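Short-chain dehydrogenase/reductase SDR (Paraburkholderia phymatum, PDB 5VA8) binds NADP in a Rossmann-type fold and, as a member of the short-chain dehydrogenase/reductase family, probably catalyses an NADP(H)-dependent oxidation or reduction. Local coordinates at residues A18-S24 and V40-A46; V67-A71 and A82-C87; I74-R80 and T123-L127. All blocks are in the same frame, centred on the assembly; numbering follows the deposited sequence. Where two conformers were deposited one is given.

The contacts cluster at one half of the Rossmann sheet; 1 and 3 help form the adenosine part of the NADP site. Contact 1 pairs strands 17-20 and 41-46; contact 2, its centre about 8 Å from that of contact 1, lays helix 77-86 on strand 67-71 and is tied to contact 1 by a probable hydrogen bond between Thr43 OG1 and Gln68 NE2 (2.9 Å). Contact 3, centred about 12 Å from contact 2, joins the start of that helix to helix 110-138; Ile74 CD1 meets Ala83 CB at 3.8 Å. Contacts 1 and 3, centres about 14 Å apart, touch the cofactor, Ser24 at the ribose and Ile74 at the adenine; the Val70 side chain of contact 2 is about 9 Å from NADP.

Contact 1 of 3, residues A18-S24 and V40-A46; sequences ALVCAAS and VNVTIVA. With NAP (NADP nicotinamide-adenine-dinucleotide phosphate), chain E.
Residues 18-20 and 41-46 are neighbouring parallel strands, their axes 4.8 Å apart at closest approach and crossing at -23°. Ala18 pairs with Val42, Leu19 with Thr43 and Val20 with Ile44, at CA-CA distances of 4.8 to 5.0 Å. The bonds zigzag: Ala18 N to Asn41 O (2.8 Å), Thr43 N to Ala18 O (2.9 Å), Val20 N to Thr43 O (2.8 Å) and Val45 N to Val20 O (3.2 Å). Cys21 CA and Val45 CA continue the register (5.0 Å); at Ala22 the backbone turns with phi 57°, and Ala23 N donates to Val45 O (2.9 Å).

On one face small Ala18 accepts Val40 (CB to CG1, 3.6 Å), and beta-branched Val20 and Ile44 suit the extended backbone beneath helix 26-37. On the other, Leu19 (t, chi2 p) reaches Thr43 CG2 and Val45 CG2 from CD1, at 3.7 and 3.8 Å. Thr43 OG1 is bonded to Gln68.

At the C-terminal end Ser24 OG (chi1 p) accepts from NAP O3B (2.7 Å) and packs on Ala46 CB (3.5 Å). Ala46 CA lies 3.4 Å from NAP N3A, its small methyl turned from the adenine toward the serine. This is the first beta-alpha-beta unit of a Rossmann fold, cradling the cofactor's adenosine half.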
loop_
_atom_site.group_PDB
_atom_site.type_symbol
_atom_site.label_atom_id
_atom_site.label_comp_id
_atom_site.label_asym_id
_atom_site.label_seq_id
_atom_site.Cartn_x
_atom_site.Cartn_y
_atom_site.Cartn_z
ATOM N N ALA A 18 28.849 -8.638 -11.933
ATOM C CA ALA A 18 27.415 -8.450 -12.140
ATOM C C ALA A 18 26.968 -9.104 -13.437
ATOM O O ALA A 18 27.668 -9.040 -14.450
ATOM C CB ALA A 18 27.027 -6.974 -12.178
ATOM N N LEU A 19 25.793 -9.729 -13.394
ATOM C CA LEU A 19 25.090 -10.177 -14.587
ATOM C C LEU A 19 23.939 -9.205 -14.814
ATOM O O LEU A 19 23.054 -9.089 -13.960
ATOM C CB LEU A 19 24.582 -11.610 -14.417
ATOM C CG LEU A 19 23.753 -12.209 -15.558
ATOM C CD1 LEU A 19 24.545 -12.202 -16.869
ATOM C CD2 LEU A 19 23.326 -13.634 -15.204
ATOM N N VAL A 20 23.962 -8.496 -15.939
ATOM C CA VAL A 20 22.976 -7.453 -16.237
ATOM C C VAL A 20 22.192 -7.904 -17.469
ATOM O O VAL A 20 22.734 -7.937 -18.583
ATOM C CB VAL A 20 23.641 -6.086 -16.458
ATOM C CG1 VAL A 20 22.587 -4.980 -16.567
ATOM C CG2 VAL A 20 24.628 -5.777 -15.311
ATOM N N CYS A 21 20.922 -8.257 -17.274
ATOM C CA CYS A 21 20.105 -8.812 -18.354
ATOM C C CYS A 21 19.507 -7.728 -19.241
ATOM O O CYS A 21 19.114 -6.659 -18.768
ATOM C CB CYS A 21 18.969 -9.655 -17.777
ATOM S SG CYS A 21 19.533 -11.059 -16.819
ATOM N N ALA A 22 19.417 -8.027 -20.537
ATOM C CA ALA A 22 18.687 -7.196 -21.493
ATOM C C ALA A 22 19.239 -5.769 -21.477
ATOM O O ALA A 22 18.549 -4.792 -21.160
ATOM C CB ALA A 22 17.185 -7.250 -21.200
ATOM N N ALA A 23 20.519 -5.669 -21.834
ATOM C CA ALA A 23 21.284 -4.494 -21.429
ATOM C C ALA A 23 22.164 -3.936 -22.543
ATOM O O ALA A 23 23.128 -3.214 -22.255
ATOM C CB ALA A 23 22.140 -4.828 -20.195
ATOM N N SER A 24 21.861 -4.217 -23.812
ATOM C CA SER A 24 22.580 -3.499 -24.855
ATOM C C SER A 24 21.999 -2.111 -25.090
ATOM O O SER A 24 22.673 -1.271 -25.698
ATOM C CB SER A 24 22.595 -4.311 -26.160
ATOM O OG SER A 24 21.323 -4.348 -26.791
ATOM N N VAL A 40 32.571 -2.398 -11.239
ATOM C CA VAL A 40 32.002 -3.742 -11.306
ATOM C C VAL A 40 32.297 -4.352 -12.670
ATOM O O VAL A 40 32.103 -3.706 -13.706
ATOM C CB VAL A 40 30.485 -3.702 -11.052
ATOM C CG1 VAL A 40 29.891 -5.107 -11.156
ATOM C CG2 VAL A 40 30.188 -3.076 -9.687
ATOM N N ASN A 41 32.756 -5.605 -12.677
ATOM C CA ASN A 41 32.868 -6.351 -13.928
ATOM C C ASN A 41 31.478 -6.784 -14.372
ATOM O O ASN A 41 30.761 -7.435 -13.610
ATOM C CB ASN A 41 33.781 -7.559 -13.737
ATOM C CG ASN A 41 35.193 -7.166 -13.371
ATOM O OD1 ASN A 41 35.800 -6.317 -14.019
ATOM N ND2 ASN A 41 35.722 -7.771 -12.311
ATOM N N VAL A 42 31.074 -6.421 -15.590
ATOM C CA VAL A 42 29.691 -6.631 -16.003
ATOM C C VAL A 42 29.634 -7.618 -17.159
ATOM O O VAL A 42 30.436 -7.557 -18.096
ATOM C CB VAL A 42 28.980 -5.310 -16.381
ATOM C CG1 VAL A 42 28.801 -4.433 -15.135
ATOM C CG2 VAL A 42 29.738 -4.576 -17.481
ATOM N N THR A 43 28.678 -8.536 -17.076
ATOM C CA THR A 43 28.292 -9.396 -18.184
ATOM C C THR A 43 26.941 -8.899 -18.667
ATOM O O THR A 43 25.970 -8.912 -17.900
ATOM C CB THR A 43 28.212 -10.851 -17.729
ATOM O OG1 THR A 43 29.513 -11.300 -17.341
ATOM C CG2 THR A 43 27.681 -11.740 -18.849
ATOM N N ILE A 44 26.882 -8.423 -19.912
ATOM C CA ILE A 44 25.651 -7.869 -20.467
ATOM C C ILE A 44 25.072 -8.856 -21.470
ATOM O O ILE A 44 25.806 -9.507 -22.228
ATOM C CB ILE A 44 25.843 -6.473 -21.100
ATOM C CG1 ILE A 44 26.894 -6.469 -22.206
ATOM C CG2 ILE A 44 26.220 -5.445 -20.024
ATOM C CD1 ILE A 44 26.950 -5.121 -22.942
ATOM N N VAL A 45 23.749 -8.970 -21.457
ATOM C CA VAL A 45 23.010 -9.958 -22.236
ATOM C C VAL A 45 22.024 -9.233 -23.140
ATOM O O VAL A 45 21.288 -8.349 -22.679
ATOM C CB VAL A 45 22.261 -10.943 -21.317
ATOM C CG1 VAL A 45 21.462 -11.919 -22.148
ATOM C CG2 VAL A 45 23.243 -11.697 -20.399
ATOM N N ALA A 46 22.003 -9.603 -24.421
ATOM C CA ALA A 46 20.971 -9.135 -25.337
ATOM C C ALA A 46 20.891 -10.116 -26.498
ATOM O O ALA A 46 21.800 -10.918 -26.709
ATOM C CB ALA A 46 21.251 -7.713 -25.845
HETATM P PA NAP E . 14.803 -0.919 -24.648
HETATM O O1A NAP E . 15.406 0.425 -24.708
HETATM O O2A NAP E . 14.088 -1.384 -25.900
HETATM O O5B NAP E . 15.984 -1.934 -24.267
HETATM C C5B NAP E . 15.682 -3.331 -24.139
HETATM C C4B NAP E . 16.994 -4.064 -24.089
HETATM O O4B NAP E . 16.745 -5.428 -23.690
HETATM C C3B NAP E . 17.738 -4.160 -25.421
HETATM O O3B NAP E . 19.136 -4.224 -25.178
HETATM C C2B NAP E . 17.221 -5.486 -25.973
HETATM O O2B NAP E . 18.119 -5.954 -27.004
HETATM C C1B NAP E . 17.210 -6.315 -24.688
HETATM N N9A NAP E . 16.299 -7.456 -24.706
HETATM C C8A NAP E . 14.942 -7.418 -24.881
HETATM N N7A NAP E . 14.352 -8.582 -24.744
HETATM C C5A NAP E . 15.398 -9.450 -24.468
HETATM C C6A NAP E . 15.442 -10.839 -24.234
HETATM N N6A NAP E . 14.361 -11.628 -24.235
HETATM N N1A NAP E . 16.649 -11.401 -24.005
HETATM C C2A NAP E . 17.732 -10.613 -23.999
HETATM N N3A NAP E . 17.813 -9.294 -24.207
HETATM C C4A NAP E . 16.605 -8.771 -24.442
HETATM O O3 NAP E . 13.756 -1.024 -23.443
HETATM P PN NAP E . 13.682 -0.329 -22.002
HETATM O O1N NAP E . 15.035 -0.253 -21.418
HETATM O O2N NAP E . 12.887 0.909 -22.141
HETATM O O5D NAP E . 12.801 -1.414 -21.230
HETATM C C5D NAP E . 13.407 -2.408 -20.380
HETATM C C4D NAP E . 12.279 -3.051 -19.611
HETATM O O4D NAP E . 11.668 -2.053 -18.759
HETATM C C3D NAP E . 11.142 -3.629 -20.462
HETATM O O3D NAP E . 10.601 -4.801 -19.852
HETATM C C2D NAP E . 10.110 -2.506 -20.438
HETATM O O2D NAP E . 8.773 -2.927 -20.685
HETATM C C1D NAP E . 10.291 -2.044 -18.995
HETATM N N1N NAP E . 9.784 -0.675 -18.730
HETATM C C2N NAP E . 10.145 0.345 -19.527
HETATM C C3N NAP E . 9.719 1.625 -19.239
HETATM C C7N NAP E . 10.063 2.844 -20.038
HETATM O O7N NAP E . 9.310 3.835 -19.978
HETATM N N7N NAP E . 11.086 2.774 -20.886
HETATM C C4N NAP E . 8.985 1.829 -18.073
HETATM C C5N NAP E . 8.621 0.752 -17.283
HETATM C C6N NAP E . 9.017 -0.502 -17.637
HETATM P P2B NAP E . 17.661 -7.077 -28.068
HETATM O O1X NAP E . 17.539 -8.355 -27.307
HETATM O O2X NAP E . 16.331 -6.629 -28.675
HETATM O O3X NAP E . 18.798 -7.076 -29.109
HETATM O O HOH W 1 30.681 -10.228 -15.054
#

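Contact 2 of 3, residues V67-A71 and A82-C87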
loop_
_atom_site.group_PDB
_atom_site.type_symbol
_atom_site.label_atom_id
_atom_site.label_comp_id
_atom_site.label_asym_id
_atom_site.label_seq_id
_atom_site.Cartn_x
_atom_site.Cartn_y
_atom_site.Cartn_z
ATOM N N VAL A 67 34.313 -6.642 -19.389
ATOM C CA VAL A 67 32.965 -6.695 -19.940
ATOM C C VAL A 67 32.823 -7.962 -20.770
ATOM O O VAL A 67 33.591 -8.186 -21.714
ATOM C CB VAL A 67 32.637 -5.459 -20.788
ATOM C CG1 VAL A 67 31.211 -5.561 -21.326
ATOM C CG2 VAL A 67 32.819 -4.194 -19.965
ATOM N N GLN A 68 31.844 -8.780 -20.419
ATOM C CA GLN A 68 31.472 -9.939 -21.214
ATOM C C GLN A 68 30.135 -9.676 -21.884
ATOM O O GLN A 68 29.244 -9.061 -21.294
ATOM C CB GLN A 68 31.383 -11.191 -20.351
ATOM C CG GLN A 68 32.705 -11.531 -19.724
ATOM C CD GLN A 68 32.672 -12.828 -18.957
ATOM O OE1 GLN A 68 33.611 -13.622 -19.028
ATOM N NE2 GLN A 68 31.595 -13.053 -18.209
ATOM N N ALA A 69 30.010 -10.120 -23.127
ATOM C CA ALA A 69 28.779 -9.967 -23.885
ATOM C C ALA A 69 28.258 -11.353 -24.217
ATOM O O ALA A 69 29.002 -12.185 -24.746
ATOM C CB ALA A 69 29.015 -9.158 -25.166
ATOM N N VAL A 70 26.995 -11.609 -23.887
ATOM C CA VAL A 70 26.350 -12.881 -24.208
ATOM C C VAL A 70 25.164 -12.583 -25.110
ATOM O O VAL A 70 24.242 -11.868 -24.699
ATOM C CB VAL A 70 25.884 -13.622 -22.947
ATOM C CG1 VAL A 70 25.196 -14.929 -23.330
ATOM C CG2 VAL A 70 27.050 -13.880 -22.023
ATOM N N ALA A 71 25.183 -13.139 -26.326
ATOM C CA ALA A 71 24.075 -12.982 -27.270
ATOM C C ALA A 71 23.082 -14.119 -27.045
ATOM O O ALA A 71 23.322 -15.256 -27.456
ATOM C CB ALA A 71 24.586 -12.971 -28.709
ATOM N N ALA A 82 23.419 -19.910 -20.977
ATOM C CA ALA A 82 24.535 -19.258 -21.662
ATOM C C ALA A 82 25.018 -18.045 -20.880
ATOM O O ALA A 82 26.222 -17.768 -20.827
ATOM C CB ALA A 82 24.124 -18.841 -23.073
ATOM N N ALA A 83 24.087 -17.302 -20.290
ATOM C CA ALA A 83 24.463 -16.164 -19.461
ATOM C C ALA A 83 25.247 -16.627 -18.238
ATOM O O ALA A 83 26.280 -16.046 -17.891
ATOM C CB ALA A 83 23.212 -15.386 -19.048
ATOM N N LEU A 84 24.780 -17.692 -17.588
ATOM C CA LEU A 84 25.470 -18.191 -16.402
ATOM C C LEU A 84 26.800 -18.853 -16.745
ATOM O O LEU A 84 27.724 -18.835 -15.925
ATOM C CB LEU A 84 24.564 -19.154 -15.641
ATOM C CG LEU A 84 23.360 -18.410 -15.051
ATOM C CD1 LEU A 84 22.282 -19.386 -14.616
ATOM C CD2 LEU A 84 23.797 -17.527 -13.897
ATOM N N ALA A 85 26.935 -19.441 -17.938
ATOM C CA ALA A 85 28.237 -19.978 -18.319
ATOM C C ALA A 85 29.288 -18.874 -18.375
ATOM O O ALA A 85 30.443 -19.077 -17.978
ATOM C CB ALA A 85 28.144 -20.704 -19.661
ATOM N N ALA A 86 28.904 -17.697 -18.860
ATOM C CA ALA A 86 29.833 -16.577 -18.939
ATOM C C ALA A 86 30.071 -15.958 -17.570
ATOM O O ALA A 86 31.186 -15.517 -17.272
ATOM C CB ALA A 86 29.299 -15.521 -19.903
ATOM N N CYS A 87 29.035 -15.923 -16.733
ATOM C CA CYS A 87 29.076 -15.264 -15.428
ATOM C C CYS A 87 28.491 -16.215 -14.397
ATOM O O CYS A 87 27.331 -16.073 -13.995
ATOM C CB CYS A 87 28.285 -13.957 -15.459
ATOM S SG CYS A 87 28.424 -12.972 -13.941
HETATM O O HOH W 2 33.801 -16.268 -18.737
#
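Two kinds of interaction hold strand 67-71 to the last turns of helix 77-86: apolar packing and a polar clasp at the helix end. The elements run nearly antiparallel, at 161° between their directions, with axes 8.6 Å apart at closest approach. That spacing is close for a helix lying on a strand, and alanines on the helix make it possible.

The packing centres on Val70, whose side chain points at the helix. With chi1 in t, its CG2 meets Ala86 CB at 3.5 Å and its CG1 meets Ala82 CB at 4.1 Å, so the valine sits between two methyls one helical turn apart. Ala83, the nearest helix residue to Val70 by CA distance (6.1 Å), turns sideways and packs instead on Leu19 and Val45, deeper under the sheet.

The polar part belongs to Gln68, two residues back on the same face of the strand. Its NE2 donates to Ala86 O over 2.7 Å, at the helix end where carbonyls lack the next turn's amides. Water 2 lies between the same groups, 2.7 Å from Gln68 OE1 and 3.1 Å from Ala86 O, with more acceptors in reach than protons to give. Gln68 NE2 is also hydrogen-bonded to Thr43 OG1 on the adjacent strand. Cys87, the first residue to leave helical angles, keeps its amide on Ala83 O (3.0 Å).

A glutamine fits here because one amide group supplies both donor and acceptor and spans the gap from the strand. The chemistry thus implies a helix seated through small apolar side chains, its C-terminal carbonyl satisfied by the strand at the sheet's edge.

Contact 3 of 3, residues I74-R80 and T123-L127; sequences ITTPEGR and TPIEL. With NAP (NADP nicotinamide-adenine-dinucleotide phosphate), chain E.
Residues 74-76 form a loop leading into helix 77-86, with Thr76 as N-cap: its OG1 accepts from Gly79 N (2.9 Å), and Arg80 N bonds to Thr76 O (3.0 Å). Glycine suits position 79, since a CB would clash with the capping hydroxyl. Facing this corner is a turn of helix 110-138, residues 123-127, kinked at Pro124, whose N has no bond to the turn before; CA atoms are nearest at Thr75-Thr123 (5.4 Å) and Arg80-Leu127 (7.0 Å).

Thr123 (chi1 m) fits between loop and arginine. Its CG2 lies 3.3 Å from Ile74 O and its OG1 3.1 Å from Thr75 CA. OG1 stands 2.9 Å from Arg80 NH1, at an angle too poor for a hydrogen bond; it is bonded to Glu118 O. Pro124 and Ile125 face elsewhere, Ile125 packing on Trp113 of the second subunit. Glu126 (chi1 m, chi2 m) lays CG over one face of the Arg80 guanidinium, with CB 3.7 Å from NE. Its carboxylate forms a salt bridge with Arg129 and meets Arg80 through water 3, 2.9 Å from Glu126 OE1 and 3.0 Å from Arg80 NH2. Leu127 (m, t) closes the apolar side, CD1 to Ile74 CG1 at 3.8 Å and CG to Arg80 CD at 3.9 Å; its N bonds to Thr123 O (3.0 Å).

Arg80 (m, t, m) folds back to give Ile74 O a weak bond from NH1 (3.5 Å), while Ile74 N donates to NAP N1A (3.0 Å). Packing and water, without a direct hydrogen bond, thus join helix 110-138 to the loop whose backbone reads the adenine.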
loop_
_atom_site.group_PDB
_atom_site.type_symbol
_atom_site.label_atom_id
_atom_site.label_comp_id
_atom_site.label_asym_id
_atom_site.label_seq_id
_atom_site.Cartn_x
_atom_site.Cartn_y
_atom_site.Cartn_z
ATOM N N ILE A 74 17.238 -14.167 -22.956
ATOM C CA ILE A 74 17.333 -14.505 -21.542
ATOM C C ILE A 74 16.063 -15.165 -21.025
ATOM O O ILE A 74 16.068 -15.721 -19.920
ATOM C CB ILE A 74 17.681 -13.230 -20.738
ATOM C CG1 ILE A 74 18.229 -13.576 -19.354
ATOM C CG2 ILE A 74 16.460 -12.316 -20.604
ATOM C CD1 ILE A 74 19.534 -14.348 -19.390
ATOM N N THR A 75 14.984 -15.146 -21.808
ATOM C CA THR A 75 13.716 -15.714 -21.359
ATOM C C THR A 75 13.562 -17.178 -21.743
ATOM O O THR A 75 12.454 -17.716 -21.647
ATOM C CB THR A 75 12.516 -14.894 -21.878
ATOM O OG1 THR A 75 12.341 -15.066 -23.300
ATOM C CG2 THR A 75 12.696 -13.410 -21.539
ATOM N N THR A 76 14.648 -17.837 -22.155
ATOM C CA THR A 76 14.692 -19.268 -22.400
ATOM C C THR A 76 15.642 -19.931 -21.414
ATOM O O THR A 76 16.607 -19.300 -20.965
ATOM C CB THR A 76 15.179 -19.564 -23.820
ATOM O OG1 THR A 76 16.524 -19.098 -23.957
ATOM C CG2 THR A 76 14.294 -18.851 -24.844
ATOM N N PRO A 77 15.421 -21.208 -21.079
ATOM C CA PRO A 77 16.414 -21.915 -20.249
ATOM C C PRO A 77 17.795 -21.940 -20.881
ATOM O O PRO A 77 18.801 -21.801 -20.165
ATOM C CB PRO A 77 15.829 -23.335 -20.124
ATOM C CG PRO A 77 14.388 -23.217 -20.534
ATOM C CD PRO A 77 14.313 -22.083 -21.503
ATOM N N GLU A 78 17.872 -22.129 -22.203
ATOM C CA GLU A 78 19.166 -22.156 -22.879
ATOM C C GLU A 78 19.872 -20.814 -22.783
ATOM O O GLU A 78 21.100 -20.758 -22.628
ATOM C CB GLU A 78 18.995 -22.553 -24.344
ATOM C CG GLU A 78 18.542 -23.994 -24.564
ATOM C CD GLU A 78 17.055 -24.193 -24.326
ATOM O OE1 GLU A 78 16.327 -23.198 -24.086
ATOM O OE2 GLU A 78 16.616 -25.363 -24.382
ATOM N N GLY A 79 19.121 -19.718 -22.888
ATOM C CA GLY A 79 19.739 -18.409 -22.759
ATOM C C GLY A 79 20.218 -18.138 -21.348
ATOM O O GLY A 79 21.314 -17.607 -21.149
ATOM N N ARG A 80 19.408 -18.495 -20.351
ATOM C CA ARG A 80 19.864 -18.380 -18.968
ATOM C C ARG A 80 21.139 -19.178 -18.758
ATOM O O ARG A 80 22.074 -18.709 -18.099
ATOM C CB ARG A 80 18.766 -18.842 -18.012
ATOM C CG ARG A 80 17.570 -17.902 -18.032
ATOM C CD ARG A 80 16.545 -18.238 -16.936
ATOM N NE ARG A 80 15.709 -19.413 -17.213
ATOM C CZ ARG A 80 14.584 -19.380 -17.928
ATOM N NH1 ARG A 80 14.173 -18.242 -18.489
ATOM N NH2 ARG A 80 13.869 -20.479 -18.085
ATOM N N THR A 123 11.347 -15.874 -15.683
ATOM C CA THR A 123 12.764 -15.691 -16.009
ATOM C C THR A 123 13.534 -15.063 -14.849
ATOM O O THR A 123 14.551 -15.644 -14.424
ATOM C CB THR A 123 12.895 -14.899 -17.322
ATOM O OG1 THR A 123 12.604 -15.774 -18.422
ATOM C CG2 THR A 123 14.301 -14.324 -17.510
ATOM N N PRO A 124 13.106 -13.935 -14.262
ATOM C CA PRO A 124 13.830 -13.430 -13.084
ATOM C C PRO A 124 13.887 -14.420 -11.938
ATOM O O PRO A 124 14.915 -14.515 -11.256
ATOM C CB PRO A 124 13.032 -12.181 -12.676
ATOM C CG PRO A 124 12.267 -11.793 -13.868
ATOM C CD PRO A 124 12.060 -13.004 -14.727
ATOM N N ILE A 125 12.796 -15.155 -11.701
ATOM C CA ILE A 125 12.764 -16.140 -10.615
ATOM C C ILE A 125 13.798 -17.234 -10.846
ATOM O O ILE A 125 14.522 -17.642 -9.920
ATOM C CB ILE A 125 11.342 -16.714 -10.470
ATOM C CG1 ILE A 125 10.408 -15.640 -9.908
ATOM C CG2 ILE A 125 11.326 -17.961 -9.549
ATOM C CD1 ILE A 125 8.936 -16.047 -9.883
ATOM N N GLU A 126 13.881 -17.739 -12.075
ATOM C CA GLU A 126 14.836 -18.804 -12.343
ATOM C C GLU A 126 16.278 -18.310 -12.260
ATOM O O GLU A 126 17.164 -19.079 -11.861
ATOM C CB GLU A 126 14.536 -19.434 -13.701
ATOM C CG GLU A 126 13.265 -20.287 -13.680
ATOM C CD GLU A 126 13.394 -21.522 -12.797
ATOM O OE1 GLU A 126 13.753 -22.597 -13.330
ATOM O OE2 GLU A 126 13.146 -21.423 -11.572
ATOM N N LEU A 127 16.543 -17.052 -12.629
ATOM C CA LEU A 127 17.910 -16.555 -12.489
ATOM C C LEU A 127 18.272 -16.353 -11.028
ATOM O O LEU A 127 19.425 -16.581 -10.642
ATOM C CB LEU A 127 18.098 -15.257 -13.276
ATOM C CG LEU A 127 18.239 -15.498 -14.788
ATOM C CD1 LEU A 127 18.093 -14.202 -15.593
ATOM C CD2 LEU A 127 19.577 -16.167 -15.081
HETATM P PA NAP E . 14.803 -0.919 -24.648
HETATM O O1A NAP E . 15.406 0.425 -24.708
HETATM O O2A NAP E . 14.088 -1.384 -25.900
HETATM O O5B NAP E . 15.984 -1.934 -24.267
HETATM C C5B NAP E . 15.682 -3.331 -24.139
HETATM C C4B NAP E . 16.994 -4.064 -24.089
HETATM O O4B NAP E . 16.745 -5.428 -23.690
HETATM C C3B NAP E . 17.738 -4.160 -25.421
HETATM O O3B NAP E . 19.136 -4.224 -25.178
HETATM C C2B NAP E . 17.221 -5.486 -25.973
HETATM O O2B NAP E . 18.119 -5.954 -27.004
HETATM C C1B NAP E . 17.210 -6.315 -24.688
HETATM N N9A NAP E . 16.299 -7.456 -24.706
HETATM C C8A NAP E . 14.942 -7.418 -24.881
HETATM N N7A NAP E . 14.352 -8.582 -24.744
HETATM C C5A NAP E . 15.398 -9.450 -24.468
HETATM C C6A NAP E . 15.442 -10.839 -24.234
HETATM N N6A NAP E . 14.361 -11.628 -24.235
HETATM N N1A NAP E . 16.649 -11.401 -24.005
HETATM C C2A NAP E . 17.732 -10.613 -23.999
HETATM N N3A NAP E . 17.813 -9.294 -24.207
HETATM C C4A NAP E . 16.605 -8.771 -24.442
HETATM O O3 NAP E . 13.756 -1.024 -23.443
HETATM P PN NAP E . 13.682 -0.329 -22.002
HETATM O O1N NAP E . 15.035 -0.253 -21.418
HETATM O O2N NAP E . 12.887 0.909 -22.141
HETATM O O5D NAP E . 12.801 -1.414 -21.230
HETATM C C5D NAP E . 13.407 -2.408 -20.380
HETATM C C4D NAP E . 12.279 -3.051 -19.611
HETATM O O4D NAP E . 11.668 -2.053 -18.759
HETATM C C3D NAP E . 11.142 -3.629 -20.462
HETATM O O3D NAP E . 10.601 -4.801 -19.852
HETATM C C2D NAP E . 10.110 -2.506 -20.438
HETATM O O2D NAP E . 8.773 -2.927 -20.685
HETATM C C1D NAP E . 10.291 -2.044 -18.995
HETATM N N1N NAP E . 9.784 -0.675 -18.730
HETATM C C2N NAP E . 10.145 0.345 -19.527
HETATM C C3N NAP E . 9.719 1.625 -19.239
HETATM C C7N NAP E . 10.063 2.844 -20.038
HETATM O O7N NAP E . 9.310 3.835 -19.978
HETATM N N7N NAP E . 11.086 2.774 -20.886
HETATM C C4N NAP E . 8.985 1.829 -18.073
HETATM C C5N NAP E . 8.621 0.752 -17.283
HETATM C C6N NAP E . 9.017 -0.502 -17.637
HETATM P P2B NAP E . 17.661 -7.077 -28.068
HETATM O O1X NAP E . 17.539 -8.355 -27.307
HETATM O O2X NAP E . 16.331 -6.629 -28.675
HETATM O O3X NAP E . 18.798 -7.076 -29.109
HETATM O O HOH W 3 14.377 -22.694 -16.161
#